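Local coordinates for protein lactococcus lactis MG1363 DpsA (Lactococcus lactis, PDB 1ZS3) that binds DNA with the help of an N-terminal helix and, as a dodecameric member of the Dps family, probably protects the cell against oxidative stress, at residues S117-F122 with N161-L166; F128-I133 with E150-N155. All coordinates share one frame; numbering follows the deposited sequence.

Contacts 1 and 2 are two levels of one interface, the antiparallel pairing of helix 111-138 with helix 142-165 in the four-helix bundle of a Dps subunit. Contact 2 falls within the span of chain that contact 1 brings together, as expected of a helical hairpin: 128-133 with 150-155 lies nearer the turn, 117-122 with 161-166 nearer the open end. Their centres are about 17 Å apart, and the centre of contact 2 sits closer to the centre of the chain (about 9 Å, against about 15 Å). F122, in segment 117-122, links the two levels, its CE2 packing 3.5 Å from OD1 of N155 in contact 2.

Contact 1: residues S117-F122 with N161-L166; sequences SFIVDF and NLAGDL
Segments 117-122 and 161-166 run nearly antiparallel, their short helical axes at 156° and 9.8 Å apart at closest approach, with I119 facing L162 across the gap. Segment 161-166 lies on the last part of helix 142-165. I119 carries the contact. Its CG1 lies anti to the carbonyl carbon (chi1 -70°) and the chain is extended beyond it, so that CD1 reaches the other helix. The side chains of I119 and L162 pass alongside one another, pointing opposite ways, CG1 of I119 resting 3.9 Å from CB of L162. Farther out, I119 meets L166 tip to tip, the two CD1 atoms 3.9 Å apart, while the same I119 CD1 lies 3.9 Å from the backbone N of A163, with the CB of A163 a little farther off. On the other flank, L162 CD1 touches F118 at CB, 3.9 Å away; the F118 ring leads away from this helix to E41, L45 and A48 of helix 27-51 and makes a cation-pi contact with R44. L162 and L166 also pack on L115, one turn before I119 on helix 111-138, and I119 touches F173. No hydrogen bond joins the segments, and the side-chain contacts across them are apolar, so the fit at the open end of the hairpin comes from nonpolar packing.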
ATOM      1  N   SER A 117      13.295  28.370 -23.442  1.00 47.49           N
ATOM      2  CA  SER A 117      12.414  29.427 -23.011  1.00 46.57           C
ATOM      3  C   SER A 117      12.021  29.284 -21.558  1.00 46.01           C
ATOM      4  O   SER A 117      11.788  30.301 -20.887  1.00 47.18           O
ATOM      5  CB  SER A 117      11.184  29.448 -23.881  1.00 46.70           C
ATOM      6  OG  SER A 117      10.197  28.571 -23.389  1.00 46.73           O
ATOM      7  N   PHE A 118      11.971  28.044 -21.057  1.00 44.11           N
ATOM      8  CA  PHE A 118      11.628  27.818 -19.666  1.00 41.19           C
ATOM      9  C   PHE A 118      12.796  28.056 -18.765  1.00 40.23           C
ATOM     10  O   PHE A 118      12.572  28.402 -17.624  1.00 38.14           O
ATOM     11  CB  PHE A 118      11.060  26.425 -19.471  1.00 40.21           C
ATOM     12  CG  PHE A 118       9.670  26.281 -19.987  1.00 37.81           C
ATOM     13  CD1 PHE A 118       8.669  27.100 -19.545  1.00 36.69           C
ATOM     14  CD2 PHE A 118       9.375  25.353 -20.946  1.00 36.89           C
ATOM     15  CE1 PHE A 118       7.378  26.962 -20.029  1.00 36.95           C
ATOM     16  CE2 PHE A 118       8.099  25.215 -21.440  1.00 37.09           C
ATOM     17  CZ  PHE A 118       7.102  26.027 -20.989  1.00 36.78           C
ATOM     18  N   ILE A 119      14.014  27.939 -19.280  1.00 40.49           N
ATOM     19  CA  ILE A 119      15.190  28.157 -18.415  1.00 41.57           C
ATOM     20  C   ILE A 119      15.221  29.620 -18.097  1.00 42.75           C
ATOM     21  O   ILE A 119      15.455  29.999 -16.958  1.00 42.78           O
ATOM     22  CB  ILE A 119      16.518  27.744 -19.088  1.00 41.43           C
ATOM     23  CG1 ILE A 119      16.577  26.220 -19.205  1.00 41.58           C
ATOM     24  CG2 ILE A 119      17.714  28.249 -18.292  1.00 42.02           C
ATOM     25  CD1 ILE A 119      17.566  25.731 -20.186  1.00 41.15           C
ATOM     26  N   VAL A 120      14.965  30.417 -19.126  1.00 43.92           N
ATOM     27  CA  VAL A 120      14.926  31.896 -19.049  1.00 44.08           C
ATOM     28  C   VAL A 120      13.751  32.358 -18.199  1.00 43.09           C
ATOM     29  O   VAL A 120      13.947  33.050 -17.217  1.00 42.97           O
ATOM     30  CB  VAL A 120      14.861  32.542 -20.500  1.00 44.92           C
ATOM     31  CG1 VAL A 120      14.492  34.000 -20.455  1.00 44.17           C
ATOM     32  CG2 VAL A 120      16.216  32.345 -21.210  1.00 45.32           C
ATOM     33  N   ASP A 121      12.533  31.965 -18.563  1.00 42.42           N
ATOM     34  CA  ASP A 121      11.375  32.105 -17.694  1.00 42.77           C
ATOM     35  C   ASP A 121      11.695  31.908 -16.190  1.00 43.10           C
ATOM     36  O   ASP A 121      11.342  32.758 -15.374  1.00 43.40           O
ATOM     37  CB  ASP A 121      10.311  31.085 -18.115  1.00 43.07           C
ATOM     38  CG  ASP A 121       9.285  31.654 -19.042  1.00 43.47           C
ATOM     39  OD1 ASP A 121       8.121  31.202 -19.087  1.00 43.08           O
ATOM     40  OD2 ASP A 121       9.564  32.577 -19.794  1.00 47.69           O
ATOM     41  N   PHE A 122      12.332  30.786 -15.821  1.00 43.11           N
ATOM     42  CA  PHE A 122      12.528  30.406 -14.405  1.00 42.93           C
ATOM     43  C   PHE A 122      13.608  31.227 -13.760  1.00 43.50           C
ATOM     44  O   PHE A 122      13.552  31.474 -12.577  1.00 43.12           O
ATOM     45  CB  PHE A 122      12.811  28.907 -14.258  1.00 42.45           C
ATOM     46  CG  PHE A 122      11.577  28.080 -14.153  1.00 41.62           C
ATOM     47  CD1 PHE A 122      10.965  27.574 -15.277  1.00 41.89           C
ATOM     48  CD2 PHE A 122      11.016  27.818 -12.938  1.00 43.64           C
ATOM     49  CE1 PHE A 122       9.813  26.836 -15.188  1.00 41.41           C
ATOM     50  CE2 PHE A 122       9.850  27.066 -12.849  1.00 43.66           C
ATOM     51  CZ  PHE A 122       9.254  26.587 -13.982  1.00 42.27           C
ATOM     52  N   ASN A 161      17.965  20.963 -14.465  1.00 37.94           N
ATOM     53  CA  ASN A 161      17.487  19.707 -15.101  1.00 38.68           C
ATOM     54  C   ASN A 161      17.218  19.951 -16.558  1.00 39.07           C
ATOM     55  O   ASN A 161      17.633  19.147 -17.390  1.00 38.63           O
ATOM     56  CB  ASN A 161      16.183  19.208 -14.483  1.00 38.87           C
ATOM     57  CG  ASN A 161      16.386  18.349 -13.239  1.00 38.97           C
ATOM     58  OD1 ASN A 161      17.515  17.955 -12.872  1.00 37.02           O
ATOM     59  ND2 ASN A 161      15.274  18.046 -12.584  1.00 40.73           N
ATOM     60  N   LEU A 162      16.468  21.011 -16.862  1.00 39.56           N
ATOM     61  CA  LEU A 162      16.283  21.469 -18.252  1.00 39.73           C
ATOM     62  C   LEU A 162      17.626  21.798 -18.937  1.00 40.44           C
ATOM     63  O   LEU A 162      17.833  21.433 -20.092  1.00 40.22           O
ATOM     64  CB  LEU A 162      15.315  22.639 -18.302  1.00 39.81           C
ATOM     65  CG  LEU A 162      13.913  22.433 -17.705  1.00 39.44           C
ATOM     66  CD1 LEU A 162      13.167  23.756 -17.613  1.00 39.79           C
ATOM     67  CD2 LEU A 162      13.093  21.465 -18.535  1.00 38.36           C
ATOM     68  N   ALA A 163      18.556  22.460 -18.248  1.00 40.83           N
ATOM     69  CA  ALA A 163      19.838  22.730 -18.827  1.00 41.48           C
ATOM     70  C   ALA A 163      20.558  21.409 -19.152  1.00 42.64           C
ATOM     71  O   ALA A 163      21.043  21.261 -20.255  1.00 43.42           O
ATOM     72  CB  ALA A 163      20.652  23.570 -17.926  1.00 41.38           C
ATOM     73  N   GLY A 164      20.575  20.439 -18.227  1.00 43.32           N
ATOM     74  CA  GLY A 164      21.162  19.125 -18.495  1.00 44.06           C
ATOM     75  C   GLY A 164      20.503  18.367 -19.658  1.00 44.75           C
ATOM     76  O   GLY A 164      21.118  17.583 -20.397  1.00 44.40           O
ATOM     77  N   ASP A 165      19.199  18.536 -19.807  1.00 45.67           N
ATOM     78  CA  ASP A 165      18.428  17.816 -20.811  1.00 47.28           C
ATOM     79  C   ASP A 165      18.742  18.349 -22.197  1.00 48.78           C
ATOM     80  O   ASP A 165      18.424  17.699 -23.165  1.00 49.71           O
ATOM     81  CB  ASP A 165      16.925  17.961 -20.540  1.00 47.68           C
ATOM     82  CG  ASP A 165      16.112  16.837 -21.092  1.00 47.82           C
ATOM     83  OD1 ASP A 165      16.666  15.733 -21.159  1.00 46.96           O
ATOM     84  OD2 ASP A 165      14.931  16.963 -21.487  1.00 50.51           O
ATOM     85  N   LEU A 166      19.308  19.551 -22.290  1.00 49.87           N
ATOM     86  CA  LEU A 166      19.738  20.133 -23.573  1.00 50.81           C
ATOM     87  C   LEU A 166      21.254  19.947 -23.740  1.00 51.70           C
ATOM     88  O   LEU A 166      21.854  20.469 -24.674  1.00 52.17           O
ATOM     89  CB  LEU A 166      19.416  21.660 -23.598  1.00 50.60           C
ATOM     90  CG  LEU A 166      17.938  22.101 -23.557  1.00 50.15           C
ATOM     91  CD1 LEU A 166      17.838  23.588 -23.390  1.00 49.25           C
ATOM     92  CD2 LEU A 166      17.223  21.678 -24.818  1.00 50.36           C
TER

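Contact 2: residues F128-I133 with E150-N155; sequences FITRAI and ELYGYN
The hairpin of helices 111-138 and 142-165, the second half of the Dps four-helix bundle, is packed here through segments 128-133 and 150-155. They run antiparallel at 155° with axes 9.9 Å apart, and I129 faces Y152. I129 sends its two branches to different neighbours. CG2, anti to the backbone N, lies 3.8 Å from CB of Y152, whereas CG1, anti to the carbonyl carbon and beside the backbone N, carries CD1 to CG of L151, 3.9 Å off, where the two side chains cross at about a right angle. The same I129 CD1 lies 3.3 Å from ND2 of N155, an apolar neighbour for an amide whose N-H is hydrogen-bonded to OD1 of N126, two residues before F128 on the same helix. One turn beyond I129, I133 brings CD1 to within 3.9 Å of the same Y152 CB, crossing the tyrosine at about a right angle. Y152 has CG anti to its backbone N (chi1 174°), and its ring runs out alongside T130, whose OG1 is 4.1 Å from CE2 of Y152. The phenol continues to the subunit boundary, where OH is hydrogen-bonded to OE1 of E82 of a neighbouring subunit. V34 of helix 27-51 packs on both I129 and L151, extending the apolar layer into the bundle. An alanine in place of I129 would remove both branches and would probably loosen the packing of L151, Y152 and N155 against helix 111-138. Y152 thus combines two roles: its CB is wedged among isoleucine methyls within the subunit, while its hydroxyl makes a polar link to a neighbouring subunit of the dodecamer.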
ATOM      1  N   PHE A 128      12.284  37.898  -8.429  1.00 50.59           N
ATOM      2  CA  PHE A 128      11.168  38.286  -7.582  1.00 50.01           C
ATOM      3  C   PHE A 128      11.008  37.449  -6.303  1.00 49.06           C
ATOM      4  O   PHE A 128      10.496  37.958  -5.302  1.00 47.95           O
ATOM      5  CB  PHE A 128       9.882  38.194  -8.393  1.00 50.33           C
ATOM      6  CG  PHE A 128       9.813  39.145  -9.547  1.00 52.83           C
ATOM      7  CD1 PHE A 128      10.577  38.943 -10.691  1.00 53.79           C
ATOM      8  CD2 PHE A 128       8.987  40.270  -9.488  1.00 53.88           C
ATOM      9  CE1 PHE A 128      10.510  39.826 -11.753  1.00 53.83           C
ATOM     10  CE2 PHE A 128       8.924  41.144 -10.550  1.00 53.93           C
ATOM     11  CZ  PHE A 128       9.681  40.920 -11.689  1.00 54.18           C
ATOM     12  N   ILE A 129      11.355  36.156  -6.383  1.00 47.97           N
ATOM     13  CA  ILE A 129      11.227  35.228  -5.260  1.00 46.25           C
ATOM     14  C   ILE A 129      12.263  35.621  -4.236  1.00 45.40           C
ATOM     15  O   ILE A 129      11.945  35.743  -3.072  1.00 43.77           O
ATOM     16  CB  ILE A 129      11.391  33.775  -5.800  1.00 45.89           C
ATOM     17  CG1 ILE A 129      10.074  33.315  -6.444  1.00 46.81           C
ATOM     18  CG2 ILE A 129      11.819  32.842  -4.746  1.00 44.43           C
ATOM     19  CD1 ILE A 129      10.198  32.178  -7.478  1.00 47.24           C
ATOM     20  N   THR A 130      13.488  35.782  -4.721  1.00 45.22           N
ATOM     21  CA  THR A 130      14.620  36.270  -3.938  1.00 45.57           C
ATOM     22  C   THR A 130      14.228  37.425  -3.020  1.00 46.84           C
ATOM     23  O   THR A 130      14.510  37.399  -1.822  1.00 47.16           O
ATOM     24  CB  THR A 130      15.770  36.635  -4.890  1.00 45.49           C
ATOM     25  OG1 THR A 130      16.597  35.475  -5.088  1.00 45.32           O
ATOM     26  CG2 THR A 130      16.717  37.657  -4.318  1.00 46.09           C
ATOM     27  N   ARG A 131      13.564  38.409  -3.600  1.00 47.79           N
ATOM     28  CA  ARG A 131      13.142  39.598  -2.895  1.00 48.31           C
ATOM     29  C   ARG A 131      12.059  39.256  -1.892  1.00 46.39           C
ATOM     30  O   ARG A 131      12.079  39.750  -0.779  1.00 46.46           O
ATOM     31  CB  ARG A 131      12.662  40.676  -3.889  1.00 50.09           C
ATOM     32  CG  ARG A 131      13.809  41.343  -4.666  1.00 54.49           C
ATOM     33  CD  ARG A 131      13.422  42.635  -5.425  1.00 59.58           C
ATOM     34  NE  ARG A 131      13.352  42.405  -6.881  1.00 63.83           N
ATOM     35  CZ  ARG A 131      12.902  43.295  -7.781  1.00 66.90           C
ATOM     36  NH1 ARG A 131      12.901  42.967  -9.078  1.00 66.71           N
ATOM     37  NH2 ARG A 131      12.445  44.491  -7.386  1.00 68.46           N
ATOM     38  N   ALA A 132      11.105  38.409  -2.269  1.00 44.21           N
ATOM     39  CA  ALA A 132      10.030  38.066  -1.364  1.00 43.51           C
ATOM     40  C   ALA A 132      10.553  37.266  -0.118  1.00 43.32           C
ATOM     41  O   ALA A 132       9.976  37.336   0.963  1.00 42.48           O
ATOM     42  CB  ALA A 132       8.969  37.295  -2.079  1.00 43.33           C
ATOM     43  N   ILE A 133      11.646  36.515  -0.265  1.00 43.38           N
ATOM     44  CA  ILE A 133      12.250  35.831   0.854  1.00 43.09           C
ATOM     45  C   ILE A 133      12.709  36.870   1.805  1.00 44.13           C
ATOM     46  O   ILE A 133      12.340  36.810   2.967  1.00 44.73           O
ATOM     47  CB  ILE A 133      13.410  34.948   0.410  1.00 43.35           C
ATOM     48  CG1 ILE A 133      12.837  33.775  -0.396  1.00 42.32           C
ATOM     49  CG2 ILE A 133      14.293  34.519   1.608  1.00 41.08           C
ATOM     50  CD1 ILE A 133      13.853  33.013  -1.155  1.00 43.39           C
ATOM     51  N   GLU A 150      11.457  27.186  -0.261  1.00 35.31           N
ATOM     52  CA  GLU A 150      11.274  25.926  -0.911  1.00 36.57           C
ATOM     53  C   GLU A 150      11.197  26.207  -2.394  1.00 36.15           C
ATOM     54  O   GLU A 150      11.904  25.580  -3.158  1.00 36.52           O
ATOM     55  CB  GLU A 150      10.019  25.258  -0.404  1.00 37.75           C
ATOM     56  CG  GLU A 150      10.261  24.113   0.580  1.00 41.42           C
ATOM     57  CD  GLU A 150       8.942  23.499   1.021  1.00 44.78           C
ATOM     58  OE1 GLU A 150       8.245  22.857   0.166  1.00 45.36           O
ATOM     59  OE2 GLU A 150       8.582  23.739   2.202  1.00 46.49           O
ATOM     60  N   LEU A 151      10.361  27.170  -2.784  1.00 35.66           N
ATOM     61  CA  LEU A 151      10.120  27.506  -4.187  1.00 35.81           C
ATOM     62  C   LEU A 151      11.391  27.952  -4.916  1.00 36.59           C
ATOM     63  O   LEU A 151      11.647  27.525  -6.053  1.00 37.80           O
ATOM     64  CB  LEU A 151       9.072  28.607  -4.243  1.00 35.86           C
ATOM     65  CG  LEU A 151       8.700  29.151  -5.609  1.00 35.81           C
ATOM     66  CD1 LEU A 151       8.388  28.046  -6.589  1.00 37.59           C
ATOM     67  CD2 LEU A 151       7.507  30.072  -5.480  1.00 36.46           C
ATOM     68  N   TYR A 152      12.172  28.804  -4.268  1.00 35.98           N
ATOM     69  CA  TYR A 152      13.438  29.216  -4.784  1.00 35.72           C
ATOM     70  C   TYR A 152      14.300  28.029  -5.165  1.00 36.77           C
ATOM     71  O   TYR A 152      14.852  28.003  -6.258  1.00 38.29           O
ATOM     72  CB  TYR A 152      14.133  30.038  -3.724  1.00 35.69           C
ATOM     73  CG  TYR A 152      15.526  30.411  -4.094  1.00 35.58           C
ATOM     74  CD1 TYR A 152      16.601  29.961  -3.330  1.00 36.00           C
ATOM     75  CD2 TYR A 152      15.779  31.159  -5.236  1.00 34.81           C
ATOM     76  CE1 TYR A 152      17.889  30.279  -3.683  1.00 35.37           C
ATOM     77  CE2 TYR A 152      17.066  31.465  -5.608  1.00 35.12           C
ATOM     78  CZ  TYR A 152      18.112  31.013  -4.813  1.00 33.68           C
ATOM     79  OH  TYR A 152      19.380  31.276  -5.122  1.00 33.32           O
ATOM     80  N   GLY A 153      14.414  27.035  -4.279  1.00 36.96           N
ATOM     81  CA  GLY A 153      15.264  25.880  -4.509  1.00 35.93           C
ATOM     82  C   GLY A 153      14.680  24.955  -5.575  1.00 35.06           C
ATOM     83  O   GLY A 153      15.426  24.378  -6.335  1.00 34.29           O
ATOM     84  N   TYR A 154      13.364  24.815  -5.630  1.00 34.86           N
ATOM     85  CA  TYR A 154      12.735  24.036  -6.684  1.00 35.66           C
ATOM     86  C   TYR A 154      12.986  24.636  -8.073  1.00 36.65           C
ATOM     87  O   TYR A 154      13.297  23.923  -9.010  1.00 36.64           O
ATOM     88  CB  TYR A 154      11.253  23.943  -6.467  1.00 34.55           C
ATOM     89  CG  TYR A 154      10.544  23.289  -7.627  1.00 35.30           C
ATOM     90  CD1 TYR A 154      10.654  21.904  -7.849  1.00 35.67           C
ATOM     91  CD2 TYR A 154       9.772  24.038  -8.520  1.00 34.97           C
ATOM     92  CE1 TYR A 154       9.987  21.292  -8.892  1.00 33.82           C
ATOM     93  CE2 TYR A 154       9.107  23.429  -9.572  1.00 34.79           C
ATOM     94  CZ  TYR A 154       9.235  22.056  -9.754  1.00 33.88           C
ATOM     95  OH  TYR A 154       8.601  21.467 -10.796  1.00 33.75           O
ATOM     96  N   ASN A 155      12.885  25.958  -8.192  1.00 38.46           N
ATOM     97  CA  ASN A 155      13.179  26.671  -9.438  1.00 38.72           C
ATOM     98  C   ASN A 155      14.650  26.409  -9.860  1.00 38.31           C
ATOM     99  O   ASN A 155      14.901  26.098 -10.989  1.00 37.55           O
ATOM    100  CB  ASN A 155      12.902  28.190  -9.277  1.00 39.14           C
ATOM    101  CG  ASN A 155      11.361  28.567  -9.477  1.00 40.43           C
ATOM    102  OD1 ASN A 155      10.512  27.702  -9.433  1.00 42.99           O
ATOM    103  ND2 ASN A 155      11.202  29.858  -9.598  1.00 42.56           N
TER